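Long-range contacts in DNA alpha-glucosyltransferase (Enterobacteria phage T4, PDB 1Y6F), which belongs to the GT-B clan of glycosyltransferases, built from two domains that each centre on a parallel beta-sheet, and here holds uridine-5'-diphosphate-glucose (UPG) between them: residues Met4-Phe9 against Cys78-Ile83; Arg12-Cys17 against Thr48-His53; Val112-His117 against Arg135-Ile140; Pro179-Val184 against Leu308-Leu313. One frame throughout, in Å; residues are numbered along the deposited sequence.

Contacts 1 and 3 lie about 12 Å apart (centres) in the first of the two parallel sheets: 4-9 pairs with 78-83, and 112-117 with 135-140. Strands 80-85 and 111-115 are neighbours there, Leu81 O and Val113 N probably being hydrogen-bonded at 2.6 Å. Contact 2 falls within the span of chain that contact 1 encloses and joins two loops leaving strands of the same sheet. Contact 4 comes last, about 17 Å from contact 2 (centres), where chain leaving the first sheet meets the start of helix 310-317 beside the second. Contacts 2 and 3 touch UPG from the first domain and helix 310-317 of contact 4 from the second, consistent with the interdomain cleft of GT-B folds.

Contact 1 (Met4-Phe9 against Cys78-Ile83); sequences MRICIF and CDILII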
# COMPACT_ATOMS: atom_id res chain seq x y z
N MET C 4 25.59 -5.60 5.92
CA MET C 4 24.99 -6.69 6.68
C MET C 4 24.13 -7.64 5.86
O MET C 4 23.88 -7.41 4.68
CB MET C 4 24.15 -6.11 7.83
CG MET C 4 25.01 -5.38 8.83
SD MET C 4 24.08 -4.32 9.92
CE MET C 4 23.78 -5.43 11.25
N ARG C 5 23.71 -8.72 6.50
CA ARG C 5 22.87 -9.74 5.87
C ARG C 5 21.43 -9.55 6.42
O ARG C 5 21.23 -9.50 7.63
CB ARG C 5 23.44 -11.12 6.19
CG ARG C 5 22.89 -12.24 5.34
CD ARG C 5 23.98 -13.24 4.94
NE ARG C 5 23.78 -13.68 3.55
CZ ARG C 5 22.81 -14.49 3.14
NH1 ARG C 5 22.71 -14.81 1.86
NH2 ARG C 5 21.95 -15.00 4.02
N ILE C 6 20.46 -9.44 5.53
CA ILE C 6 19.07 -9.19 5.91
C ILE C 6 18.11 -10.28 5.47
O ILE C 6 18.20 -10.79 4.36
CB ILE C 6 18.57 -7.86 5.27
CG1 ILE C 6 19.60 -6.75 5.49
CG2 ILE C 6 17.21 -7.46 5.86
CD1 ILE C 6 19.86 -6.41 6.93
N CYS C 7 17.17 -10.63 6.35
CA CYS C 7 16.15 -11.60 6.01
C CYS C 7 14.80 -10.94 6.24
O CYS C 7 14.47 -10.56 7.36
CB CYS C 7 16.25 -12.86 6.86
SG CYS C 7 14.88 -14.04 6.50
N ILE C 8 14.01 -10.80 5.17
CA ILE C 8 12.69 -10.20 5.27
C ILE C 8 11.71 -11.36 5.34
O ILE C 8 11.63 -12.18 4.43
CB ILE C 8 12.40 -9.31 4.05
CG1 ILE C 8 13.50 -8.24 3.93
CG2 ILE C 8 11.02 -8.68 4.18
CD1 ILE C 8 13.40 -7.35 2.75
N PHE C 9 10.96 -11.42 6.44
CA PHE C 9 10.03 -12.51 6.70
C PHE C 9 8.58 -12.07 6.76
O PHE C 9 8.23 -11.15 7.49
CB PHE C 9 10.40 -13.15 8.05
CG PHE C 9 9.75 -14.48 8.31
CD1 PHE C 9 9.69 -14.98 9.61
CD2 PHE C 9 9.26 -15.26 7.26
CE1 PHE C 9 9.16 -16.25 9.86
CE2 PHE C 9 8.73 -16.53 7.51
CZ PHE C 9 8.68 -17.02 8.80
N CYS C 78 21.25 -14.39 8.97
CA CYS C 78 21.20 -12.95 8.72
C CYS C 78 21.78 -12.22 9.92
O CYS C 78 22.23 -12.84 10.87
CB CYS C 78 19.76 -12.49 8.53
SG CYS C 78 18.71 -12.83 9.97
N ASP C 79 21.75 -10.91 9.86
CA ASP C 79 22.23 -10.09 10.97
C ASP C 79 20.99 -9.36 11.48
O ASP C 79 20.87 -9.07 12.67
CB ASP C 79 23.28 -9.09 10.47
CG ASP C 79 24.57 -9.77 10.05
OD1 ASP C 79 25.08 -9.43 8.96
OD2 ASP C 79 25.08 -10.63 10.80
N ILE C 80 20.06 -9.10 10.56
CA ILE C 80 18.81 -8.41 10.84
C ILE C 80 17.64 -9.20 10.29
O ILE C 80 17.59 -9.52 9.10
CB ILE C 80 18.80 -7.03 10.18
CG1 ILE C 80 19.96 -6.19 10.70
CG2 ILE C 80 17.49 -6.35 10.42
CD1 ILE C 80 20.10 -4.88 10.00
N LEU C 81 16.70 -9.53 11.16
CA LEU C 81 15.51 -10.29 10.78
C LEU C 81 14.37 -9.30 10.87
O LEU C 81 14.10 -8.73 11.94
CB LEU C 81 15.26 -11.43 11.75
CG LEU C 81 14.42 -12.61 11.27
CD1 LEU C 81 13.39 -12.94 12.34
CD2 LEU C 81 13.76 -12.28 9.94
N ILE C 82 13.70 -9.10 9.74
CA ILE C 82 12.60 -8.18 9.65
C ILE C 82 11.30 -8.93 9.38
O ILE C 82 11.12 -9.50 8.31
CB ILE C 82 12.87 -7.19 8.51
CG1 ILE C 82 14.05 -6.30 8.88
CG2 ILE C 82 11.65 -6.40 8.20
CD1 ILE C 82 14.43 -5.32 7.79
N ILE C 83 10.40 -8.94 10.35
CA ILE C 83 9.11 -9.62 10.20
C ILE C 83 8.03 -8.60 9.85
O ILE C 83 7.76 -7.69 10.64
CB ILE C 83 8.75 -10.35 11.49
CG1 ILE C 83 9.91 -11.28 11.89
CG2 ILE C 83 7.47 -11.13 11.33
CD1 ILE C 83 9.64 -12.09 13.16
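Ile6 and Ile80 both hold CG1 anti to the carbonyl carbon, which lays the two side chains next to each other, pointing the same way from one face of the sheet. The chi2 torsion of Ile6, -62°, swings its CD1 toward the other strand, to 3.4 Å from Ile80 CD1. Met4 crosses Ile80 at about a right angle, its CE near Ile80 CD1, while Ile6 CG2 touches Ile82 CD1 at 4.0 Å. On the other face Leu81 CD2 reaches between Cys7 and Phe9, 4.0 Å from both Cys7 CB and Phe9 CB, and Cys78 CB packs against Cys7 CB.

The backbones form a parallel ladder whose strand axes run only 15° apart. Cys7 N gives to Ile80 O, Ile82 N to Cys7 O at 2.9 Å in an almost straight bond (179°), and Phe9 N to Ile82 O. At the opening end Arg5 O takes two donors, Asp79 N at 2.7 Å and Ile80 N at 3.2 Å. Asp79 OD1 returns the bond by accepting Arg5 N at 2.9 Å, on its anti side and somewhat out of the carboxylate plane. The guanidinium of Arg5 turns away to Glu36 and Asp77. Helix 18-32 packs on Ile6, Ile8 and Ile82, and helix 93-102 on Phe9 and Ile83: two central strands sandwiched between helices, as in a Rossmann-like domain.

Contact 2 (Arg12-Cys17 against Thr48-His53); sequences RGLEGC and TRTSSH. With UPG (uridine-5'-diphosphate-glucose), chain E.
Two loops at the carboxyl ends of strands 5-10 and 36-42, Arg12-Cys17 and Thr48-His53, meet at the UPG site, where loops of a Rossmann-like domain gather round a ligand. Gly16, having no side chain, brings its CA to 3.0 Å from Arg49 O, in a CA-H...O contact (163° at the hydrogen). Gly16 O faces the edge of the His53 imidazole, 3.1 Å from His53 CE1. Cys17 holds SG anti to its carbonyl carbon, and that sulfur rests 3.8 Å from Arg49 CD. Leu14 CD2 lies against the carbonyl of Thr50.

Arg49 bends at chi3 (72°) and brings its guanidinium to the uracil: NH2 donates to UPG O4 at 2.6 Å, and NE adds a weak bond to the same oxygen, while UPG C5 lies over one guanidinium face. Glu238, paired with NH1, and Gly236 O, bonded to NH2, probably help to fix its rotation. At the head of helix 18-32, Cys17 N donates to Glu15 OE1 at 3.0 Å from above the carboxylate plane; the other oxygen, Glu15 OE2, is bonded to Thr20 OG1. Cys17 CB comes 3.1 Å from UPG O2B. No hydrogen bond joins 12-17 to 48-53, and buried His53 ND1 has no partner in the model; close backbone packing and shared contacts with UPG remain, which is consistent with the ligand helping to hold the two segments together.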
# COMPACT_ATOMS: atom_id res chain seq x y z
N ARG C 12 2.54 -14.13 7.42
CA ARG C 12 1.13 -14.23 7.04
C ARG C 12 1.05 -14.94 5.69
O ARG C 12 0.07 -15.61 5.38
CB ARG C 12 0.48 -12.83 6.94
CG ARG C 12 -0.99 -12.85 6.51
CD ARG C 12 -1.58 -11.45 6.26
NE ARG C 12 -2.97 -11.51 5.78
CZ ARG C 12 -3.65 -10.48 5.28
NH1 ARG C 12 -3.09 -9.28 5.18
NH2 ARG C 12 -4.90 -10.65 4.86
N GLY C 13 2.12 -14.79 4.91
CA GLY C 13 2.19 -15.38 3.59
C GLY C 13 2.39 -14.25 2.61
O GLY C 13 2.47 -13.10 3.02
N LEU C 14 2.48 -14.54 1.32
CA LEU C 14 2.64 -13.47 0.35
C LEU C 14 1.26 -13.09 -0.20
O LEU C 14 0.75 -13.74 -1.11
CB LEU C 14 3.57 -13.94 -0.77
CG LEU C 14 4.21 -12.79 -1.57
CD1 LEU C 14 5.61 -13.18 -1.98
CD2 LEU C 14 3.33 -12.45 -2.76
N GLU C 15 0.66 -12.04 0.36
CA GLU C 15 -0.68 -11.60 -0.04
C GLU C 15 -0.83 -10.79 -1.32
O GLU C 15 -1.90 -10.75 -1.91
CB GLU C 15 -1.36 -10.85 1.12
CG GLU C 15 -0.44 -10.19 2.13
CD GLU C 15 0.37 -9.04 1.55
OE1 GLU C 15 -0.19 -7.95 1.31
OE2 GLU C 15 1.58 -9.22 1.34
N GLY C 16 0.23 -10.12 -1.74
CA GLY C 16 0.15 -9.34 -2.96
C GLY C 16 -0.39 -7.93 -2.85
O GLY C 16 -0.83 -7.35 -3.84
N CYS C 17 -0.38 -7.36 -1.65
CA CYS C 17 -0.84 -5.99 -1.47
C CYS C 17 0.23 -5.13 -0.81
O CYS C 17 1.42 -5.27 -1.10
CB CYS C 17 -2.14 -5.96 -0.65
SG CYS C 17 -3.52 -6.88 -1.39
N THR C 48 -5.16 -14.88 -3.56
CA THR C 48 -5.56 -14.59 -4.93
C THR C 48 -4.52 -13.72 -5.62
O THR C 48 -3.95 -14.09 -6.65
CB THR C 48 -6.89 -13.81 -4.93
OG1 THR C 48 -7.68 -14.22 -3.81
CG2 THR C 48 -7.66 -14.06 -6.22
N ARG C 49 -4.29 -12.55 -5.03
CA ARG C 49 -3.38 -11.54 -5.56
C ARG C 49 -1.89 -11.82 -5.35
O ARG C 49 -1.09 -10.90 -5.21
CB ARG C 49 -3.75 -10.19 -4.93
CG ARG C 49 -5.15 -10.24 -4.32
CD ARG C 49 -5.65 -8.90 -3.83
NE ARG C 49 -5.99 -8.02 -4.93
CZ ARG C 49 -6.96 -7.10 -4.87
NH1 ARG C 49 -7.67 -6.95 -3.75
NH2 ARG C 49 -7.21 -6.33 -5.91
N THR C 50 -1.53 -13.10 -5.36
CA THR C 50 -0.15 -13.54 -5.16
C THR C 50 0.83 -13.17 -6.26
O THR C 50 2.04 -13.18 -6.05
CB THR C 50 -0.10 -15.07 -4.97
OG1 THR C 50 1.26 -15.51 -4.93
CG2 THR C 50 -0.83 -15.78 -6.12
N SER C 51 0.33 -12.84 -7.45
CA SER C 51 1.22 -12.51 -8.56
C SER C 51 1.20 -11.03 -8.98
O SER C 51 1.84 -10.64 -9.96
CB SER C 51 0.85 -13.38 -9.77
OG SER C 51 0.81 -14.75 -9.41
N SER C 52 0.48 -10.21 -8.22
CA SER C 52 0.39 -8.80 -8.51
C SER C 52 1.76 -8.14 -8.69
O SER C 52 1.91 -7.20 -9.48
CB SER C 52 -0.37 -8.11 -7.39
OG SER C 52 -1.72 -8.53 -7.39
N HIS C 53 2.76 -8.62 -7.96
CA HIS C 53 4.11 -8.07 -8.06
C HIS C 53 5.06 -9.17 -8.50
O HIS C 53 4.80 -10.34 -8.23
CB HIS C 53 4.56 -7.51 -6.72
CG HIS C 53 3.57 -6.59 -6.08
ND1 HIS C 53 2.46 -7.05 -5.40
CD2 HIS C 53 3.50 -5.24 -6.05
CE1 HIS C 53 1.75 -6.02 -4.98
NE2 HIS C 53 2.35 -4.92 -5.36
N1 UPG E . -2.01 -3.94 -5.99
C2 UPG E . -1.81 -4.76 -7.09
N3 UPG E . -2.90 -5.50 -7.46
C4 UPG E . -4.14 -5.50 -6.87
C5 UPG E . -4.28 -4.61 -5.77
C6 UPG E . -3.23 -3.88 -5.37
O2 UPG E . -0.75 -4.81 -7.68
O4 UPG E . -5.00 -6.27 -7.29
C1C UPG E . -0.86 -3.19 -5.49
C2C UPG E . -1.01 -1.67 -5.49
O2C UPG E . -0.60 -1.15 -6.73
C3C UPG E . -0.04 -1.29 -4.37
C4C UPG E . -0.26 -2.41 -3.36
O4C UPG E . -0.68 -3.56 -4.14
O3C UPG E . 1.30 -1.35 -4.85
C5C UPG E . -1.30 -2.12 -2.30
O5C UPG E . -0.73 -1.28 -1.30
PA UPG E . -1.54 -0.08 -0.64
O1A UPG E . -0.71 0.40 0.48
O2A UPG E . -1.93 0.87 -1.72
O3A UPG E . -2.91 -0.78 -0.08
PB UPG E . -3.13 -1.94 1.04
O1B UPG E . -4.27 -1.53 1.88
O2B UPG E . -3.19 -3.22 0.32
O3B UPG E . -1.79 -1.87 1.91
C1' UPG E . -1.67 -2.07 3.36
C2' UPG E . -2.33 -1.01 4.24
C3' UPG E . -1.76 0.35 3.82
C4' UPG E . -0.24 0.36 4.02
C5' UPG E . 0.43 -0.86 3.34
C6' UPG E . 1.89 -1.03 3.74
O2' UPG E . -3.75 -1.05 4.09
O3' UPG E . -2.37 1.40 4.57
O4' UPG E . 0.30 1.55 3.47
O5' UPG E . -0.26 -2.10 3.68
O6' UPG E . 2.21 -0.30 4.93

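Contact 3 (Val112-His117 against Arg135-Ile140); sequences VVVYQH and RRADVI. With UPG (uridine-5'-diphosphate-glucose), chain E.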
# COMPACT_ATOMS: atom_id res chain seq x y z
N VAL C 112 16.13 -8.46 15.75
CA VAL C 112 14.78 -8.65 15.23
C VAL C 112 13.99 -7.36 15.09
O VAL C 112 13.71 -6.70 16.08
CB VAL C 112 13.98 -9.61 16.11
CG1 VAL C 112 12.56 -9.78 15.57
CG2 VAL C 112 14.70 -10.95 16.19
N VAL C 113 13.61 -7.04 13.86
CA VAL C 113 12.85 -5.84 13.57
C VAL C 113 11.43 -6.20 13.18
O VAL C 113 11.22 -7.07 12.34
CB VAL C 113 13.49 -5.06 12.41
CG1 VAL C 113 12.65 -3.85 12.05
CG2 VAL C 113 14.90 -4.65 12.79
N VAL C 114 10.46 -5.52 13.79
CA VAL C 114 9.06 -5.78 13.50
C VAL C 114 8.28 -4.58 13.02
O VAL C 114 8.24 -3.54 13.68
CB VAL C 114 8.34 -6.32 14.72
CG1 VAL C 114 6.84 -6.19 14.52
CG2 VAL C 114 8.72 -7.77 14.93
N TYR C 115 7.63 -4.73 11.86
CA TYR C 115 6.83 -3.66 11.28
C TYR C 115 5.39 -4.10 11.38
O TYR C 115 5.06 -5.25 11.07
CB TYR C 115 7.18 -3.45 9.80
CG TYR C 115 8.45 -2.68 9.53
CD1 TYR C 115 8.41 -1.32 9.26
CD2 TYR C 115 9.68 -3.32 9.50
CE1 TYR C 115 9.56 -0.61 8.95
CE2 TYR C 115 10.84 -2.62 9.19
CZ TYR C 115 10.78 -1.27 8.91
OH TYR C 115 11.93 -0.59 8.57
N GLN C 116 4.53 -3.20 11.84
CA GLN C 116 3.11 -3.47 11.94
C GLN C 116 2.49 -2.61 10.84
O GLN C 116 2.48 -1.38 10.95
CB GLN C 116 2.57 -3.07 13.32
CG GLN C 116 1.06 -3.18 13.43
CD GLN C 116 0.52 -4.49 12.83
OE1 GLN C 116 0.76 -5.59 13.34
NE2 GLN C 116 -0.22 -4.36 11.72
N HIS C 117 1.99 -3.25 9.79
CA HIS C 117 1.41 -2.55 8.65
C HIS C 117 -0.10 -2.31 8.64
O HIS C 117 -0.60 -1.63 7.76
CB HIS C 117 1.79 -3.30 7.38
CG HIS C 117 3.26 -3.37 7.15
ND1 HIS C 117 3.99 -2.33 6.63
CD2 HIS C 117 4.15 -4.37 7.39
CE1 HIS C 117 5.26 -2.67 6.54
NE2 HIS C 117 5.39 -3.91 6.99
N ARG C 135 7.19 -8.89 21.64
CA ARG C 135 8.08 -9.01 22.80
C ARG C 135 9.50 -9.43 22.41
O ARG C 135 10.46 -9.04 23.07
CB ARG C 135 7.51 -10.01 23.83
CG ARG C 135 6.28 -9.52 24.61
CD ARG C 135 5.90 -10.47 25.77
NE ARG C 135 4.56 -10.21 26.30
CZ ARG C 135 4.21 -9.11 26.97
NH1 ARG C 135 5.10 -8.15 27.21
NH2 ARG C 135 2.95 -8.95 27.37
N ARG C 136 9.62 -10.22 21.35
CA ARG C 136 10.93 -10.68 20.88
C ARG C 136 11.67 -9.62 20.06
O ARG C 136 12.88 -9.68 19.89
CB ARG C 136 10.75 -11.94 20.02
CG ARG C 136 11.99 -12.34 19.23
CD ARG C 136 13.08 -12.90 20.15
NE ARG C 136 14.42 -12.48 19.73
CZ ARG C 136 15.46 -13.29 19.62
NH1 ARG C 136 15.32 -14.58 19.91
NH2 ARG C 136 16.63 -12.82 19.22
N ALA C 137 10.94 -8.64 19.56
CA ALA C 137 11.53 -7.58 18.76
C ALA C 137 12.46 -6.63 19.52
O ALA C 137 12.23 -6.30 20.69
CB ALA C 137 10.42 -6.77 18.08
N ASP C 138 13.50 -6.18 18.82
CA ASP C 138 14.47 -5.25 19.37
C ASP C 138 14.09 -3.87 18.87
O ASP C 138 14.53 -2.85 19.40
CB ASP C 138 15.89 -5.61 18.90
CG ASP C 138 16.38 -6.94 19.47
OD1 ASP C 138 16.86 -7.78 18.67
OD2 ASP C 138 16.27 -7.14 20.70
N VAL C 139 13.26 -3.85 17.83
CA VAL C 139 12.77 -2.61 17.23
C VAL C 139 11.36 -2.84 16.69
O VAL C 139 11.07 -3.89 16.12
CB VAL C 139 13.68 -2.14 16.06
CG1 VAL C 139 13.05 -0.93 15.35
CG2 VAL C 139 15.04 -1.74 16.60
N ILE C 140 10.49 -1.84 16.88
CA ILE C 140 9.11 -1.93 16.42
C ILE C 140 8.70 -0.64 15.71
O ILE C 140 9.10 0.46 16.10
CB ILE C 140 8.14 -2.13 17.61
CG1 ILE C 140 8.60 -3.30 18.47
CG2 ILE C 140 6.74 -2.42 17.09
CD1 ILE C 140 7.90 -3.36 19.82
N1 UPG E . -2.01 -3.94 -5.99
C2 UPG E . -1.81 -4.76 -7.09
N3 UPG E . -2.90 -5.50 -7.46
C4 UPG E . -4.14 -5.50 -6.87
C5 UPG E . -4.28 -4.61 -5.77
C6 UPG E . -3.23 -3.88 -5.37
O2 UPG E . -0.75 -4.81 -7.68
O4 UPG E . -5.00 -6.27 -7.29
C1C UPG E . -0.86 -3.19 -5.49
C2C UPG E . -1.01 -1.67 -5.49
O2C UPG E . -0.60 -1.15 -6.73
C3C UPG E . -0.04 -1.29 -4.37
C4C UPG E . -0.26 -2.41 -3.36
O4C UPG E . -0.68 -3.56 -4.14
O3C UPG E . 1.30 -1.35 -4.85
C5C UPG E . -1.30 -2.12 -2.30
O5C UPG E . -0.73 -1.28 -1.30
PA UPG E . -1.54 -0.08 -0.64
O1A UPG E . -0.71 0.40 0.48
O2A UPG E . -1.93 0.87 -1.72
O3A UPG E . -2.91 -0.78 -0.08
PB UPG E . -3.13 -1.94 1.04
O1B UPG E . -4.27 -1.53 1.88
O2B UPG E . -3.19 -3.22 0.32
O3B UPG E . -1.79 -1.87 1.91
C1' UPG E . -1.67 -2.07 3.36
C2' UPG E . -2.33 -1.01 4.24
C3' UPG E . -1.76 0.35 3.82
C4' UPG E . -0.24 0.36 4.02
C5' UPG E . 0.43 -0.86 3.34
C6' UPG E . 1.89 -1.03 3.74
O2' UPG E . -3.75 -1.05 4.09
O3' UPG E . -2.37 1.40 4.57
O4' UPG E . 0.30 1.55 3.47
O5' UPG E . -0.26 -2.10 3.68
O6' UPG E . 2.21 -0.30 4.93
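Val112 and Asp138 are linked in both directions. Asp138 N donates to Val112 O at 2.8 Å, in the carbonyl plane, while Val112 N gives its hydrogen to Asp138 OD1 at 3.1 Å, meeting the carboxylate on its anti side. The carboxylate gets there because Asp138 CG stands anti to the carbonyl carbon, beside the backbone N (chi1 -67°). Val112 O has a second, weak donor in Val139 N at 3.4 Å, and Asp138 OD1 a weak one in a glycerol probably left from crystallisation.

Further along, Val114 N is satisfied by Val139 O at 2.9 Å, with the donor tilted 25° from the carbonyl plane. Val114 is backbone-bonded to Phe141 as well, the CA-H of Ile140 being an additional contact to Val114 O at 3.3 Å. These are the first rungs between parallel strands 111-115 and 139-142, joined by a helical connection that ends in helix 130-136, a beta-alpha-beta crossover. On its other side strand 111-115 is bonded through Val113 and Tyr115 to Ile83 of strand 80-85, which places it inside the sheet.

Among the apolar contacts, Ala137 CB packs on Val114 CG2 at 3.7 Å, and the Arg136 chain crosses Val112 at about a right angle, with NE 3.9 Å from Val112 CG2. Arg136 NH1 bonds Ile106 O. Past the strand, His117 ND1 is hydrogen-bonded to UPG O6' at 3.2 Å, near the ring plane, and its NE2 is bonded to Asn84 OD1.

Contact 4 (Pro179-Val184 against Leu308-Leu313); sequences PPMDIV and LEYTHL. With UPG (uridine-5'-diphosphate-glucose), chain E.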
# COMPACT_ATOMS: atom_id res chain seq x y z
N PRO C 179 5.65 3.79 4.50
CA PRO C 179 5.91 2.72 3.54
C PRO C 179 6.47 3.38 2.29
O PRO C 179 5.73 3.91 1.48
CB PRO C 179 4.54 2.10 3.34
CG PRO C 179 3.61 3.29 3.52
CD PRO C 179 4.20 3.99 4.71
N PRO C 180 7.80 3.35 2.11
CA PRO C 180 8.46 3.96 0.96
C PRO C 180 8.45 3.16 -0.33
O PRO C 180 8.15 1.98 -0.34
CB PRO C 180 9.89 4.17 1.46
CG PRO C 180 10.01 3.33 2.77
CD PRO C 180 8.75 2.50 2.83
N MET C 181 8.79 3.85 -1.40
CA MET C 181 8.86 3.26 -2.73
C MET C 181 9.84 4.08 -3.56
O MET C 181 9.95 5.29 -3.36
CB MET C 181 7.48 3.29 -3.38
CG MET C 181 7.49 3.08 -4.88
SD MET C 181 5.81 3.00 -5.50
CE MET C 181 5.64 4.62 -6.29
N ASP C 182 10.56 3.44 -4.47
CA ASP C 182 11.50 4.15 -5.32
C ASP C 182 10.69 4.80 -6.44
O ASP C 182 10.48 4.22 -7.51
CB ASP C 182 12.51 3.19 -5.93
CG ASP C 182 13.58 3.91 -6.71
OD1 ASP C 182 13.32 5.07 -7.13
OD2 ASP C 182 14.66 3.33 -6.92
N ILE C 183 10.22 6.02 -6.17
CA ILE C 183 9.40 6.75 -7.11
C ILE C 183 10.02 6.97 -8.49
O ILE C 183 9.34 6.86 -9.51
CB ILE C 183 8.96 8.08 -6.48
CG1 ILE C 183 8.03 7.77 -5.30
CG2 ILE C 183 8.27 8.96 -7.50
CD1 ILE C 183 7.53 8.99 -4.57
N VAL C 184 11.32 7.25 -8.52
CA VAL C 184 12.02 7.49 -9.78
C VAL C 184 11.98 6.29 -10.72
O VAL C 184 11.79 6.44 -11.93
CB VAL C 184 13.49 7.85 -9.54
CG1 VAL C 184 14.18 8.09 -10.86
CG2 VAL C 184 13.57 9.09 -8.65
N LEU C 308 1.44 7.71 3.53
CA LEU C 308 0.62 7.73 2.34
C LEU C 308 0.67 6.22 1.97
O LEU C 308 1.49 5.48 2.53
CB LEU C 308 1.30 8.61 1.29
CG LEU C 308 0.44 9.56 0.47
CD1 LEU C 308 -0.62 10.19 1.35
CD2 LEU C 308 1.33 10.62 -0.17
N GLU C 309 -0.21 5.76 1.09
CA GLU C 309 -0.23 4.35 0.68
C GLU C 309 0.44 4.16 -0.68
O GLU C 309 0.57 5.10 -1.45
CB GLU C 309 -1.67 3.86 0.61
CG GLU C 309 -2.25 3.50 1.97
CD GLU C 309 -3.77 3.52 1.99
OE1 GLU C 309 -4.35 4.58 2.30
OE2 GLU C 309 -4.39 2.47 1.69
N TYR C 310 0.86 2.93 -0.99
CA TYR C 310 1.49 2.69 -2.28
C TYR C 310 0.63 3.12 -3.46
O TYR C 310 1.15 3.63 -4.46
CB TYR C 310 1.91 1.23 -2.44
CG TYR C 310 3.12 0.91 -1.61
CD1 TYR C 310 3.02 0.16 -0.44
CD2 TYR C 310 4.35 1.45 -1.96
CE1 TYR C 310 4.13 -0.05 0.37
CE2 TYR C 310 5.46 1.25 -1.16
CZ TYR C 310 5.35 0.51 0.00
OH TYR C 310 6.47 0.32 0.77
N THR C 311 -0.69 2.91 -3.36
CA THR C 311 -1.58 3.32 -4.44
C THR C 311 -1.50 4.84 -4.60
O THR C 311 -1.64 5.34 -5.72
CB THR C 311 -3.06 2.86 -4.21
OG1 THR C 311 -3.37 2.88 -2.82
CG2 THR C 311 -3.27 1.47 -4.76
N HIS C 312 -1.27 5.57 -3.51
CA HIS C 312 -1.13 7.03 -3.58
C HIS C 312 0.13 7.33 -4.40
O HIS C 312 0.09 8.08 -5.37
CB HIS C 312 -0.93 7.66 -2.18
CG HIS C 312 -2.16 7.69 -1.32
ND1 HIS C 312 -3.25 8.48 -1.59
CD2 HIS C 312 -2.44 7.05 -0.15
CE1 HIS C 312 -4.15 8.33 -0.64
NE2 HIS C 312 -3.68 7.47 0.25
N LEU C 313 1.25 6.74 -3.99
CA LEU C 313 2.53 6.98 -4.66
C LEU C 313 2.60 6.53 -6.12
O LEU C 313 3.27 7.16 -6.93
CB LEU C 313 3.68 6.32 -3.88
CG LEU C 313 3.69 6.57 -2.37
CD1 LEU C 313 4.90 5.90 -1.73
CD2 LEU C 313 3.71 8.08 -2.12
N1 UPG E . -2.01 -3.94 -5.99
C2 UPG E . -1.81 -4.76 -7.09
N3 UPG E . -2.90 -5.50 -7.46
C4 UPG E . -4.14 -5.50 -6.87
C5 UPG E . -4.28 -4.61 -5.77
C6 UPG E . -3.23 -3.88 -5.37
O2 UPG E . -0.75 -4.81 -7.68
O4 UPG E . -5.00 -6.27 -7.29
C1C UPG E . -0.86 -3.19 -5.49
C2C UPG E . -1.01 -1.67 -5.49
O2C UPG E . -0.60 -1.15 -6.73
C3C UPG E . -0.04 -1.29 -4.37
C4C UPG E . -0.26 -2.41 -3.36
O4C UPG E . -0.68 -3.56 -4.14
O3C UPG E . 1.30 -1.35 -4.85
C5C UPG E . -1.30 -2.12 -2.30
O5C UPG E . -0.73 -1.28 -1.30
PA UPG E . -1.54 -0.08 -0.64
O1A UPG E . -0.71 0.40 0.48
O2A UPG E . -1.93 0.87 -1.72
O3A UPG E . -2.91 -0.78 -0.08
PB UPG E . -3.13 -1.94 1.04
O1B UPG E . -4.27 -1.53 1.88
O2B UPG E . -3.19 -3.22 0.32
O3B UPG E . -1.79 -1.87 1.91
C1' UPG E . -1.67 -2.07 3.36
C2' UPG E . -2.33 -1.01 4.24
C3' UPG E . -1.76 0.35 3.82
C4' UPG E . -0.24 0.36 4.02
C5' UPG E . 0.43 -0.86 3.34
C6' UPG E . 1.89 -1.03 3.74
O2' UPG E . -3.75 -1.05 4.09
O3' UPG E . -2.37 1.40 4.57
O4' UPG E . 0.30 1.55 3.47
O5' UPG E . -0.26 -2.10 3.68
O6' UPG E . 2.21 -0.30 4.93
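This is a buried interdomain contact: Pro179-Val184, on the way out of the first sheet, packs against the first turn of helix 310-317 beside the second. Tyr310 makes the one hydrogen bond between the two segments, and Pro179, Met181 and Leu313 share the packing with it. Its hydroxyl donates to Pro180 O at 2.6 Å, tilted 24° from the carbonyl plane, and the ring turns an edge to that carbonyl and to Met181 CB. With Tyr310 CG held anti to the carbonyl carbon, the ring reaches across to the prolines; Pro179 CB lies 3.7 Å from Tyr310 CE1.

Met181 and the Tyr310 side chain run alongside each other, heading opposite ways, with Met181 CB 3.6 Å from Tyr310 CE2. The sulfur sits at the ring's rim, Met181 SD being 5.5 Å from the Tyr310 centroid and 81° off the ring normal, an edge-on Met-aromatic contact. A bend at chi3 carries the terminal methyl on to Leu313, later in the same first turn, where Met181 CE meets Leu313 CB at 3.5 Å. Pro179 CG closes on Leu308 O at 3.2 Å, and Gln388 NE2 bonds both Leu308 O and Pro179 O.

The same helix start, with Glu309 as N-cap, receives the alpha phosphate (PA) of UPG. Thr311 grips UPG O2A twice, through N at 2.9 Å and OG1 at 2.7 Å. The helix end would probably favour the phosphate's negative charge. The Tyr310 side chain faces Pro179-Met181 while its backbone N reaches UPG O1A weakly, so the ligand and the interdomain packing may influence each other.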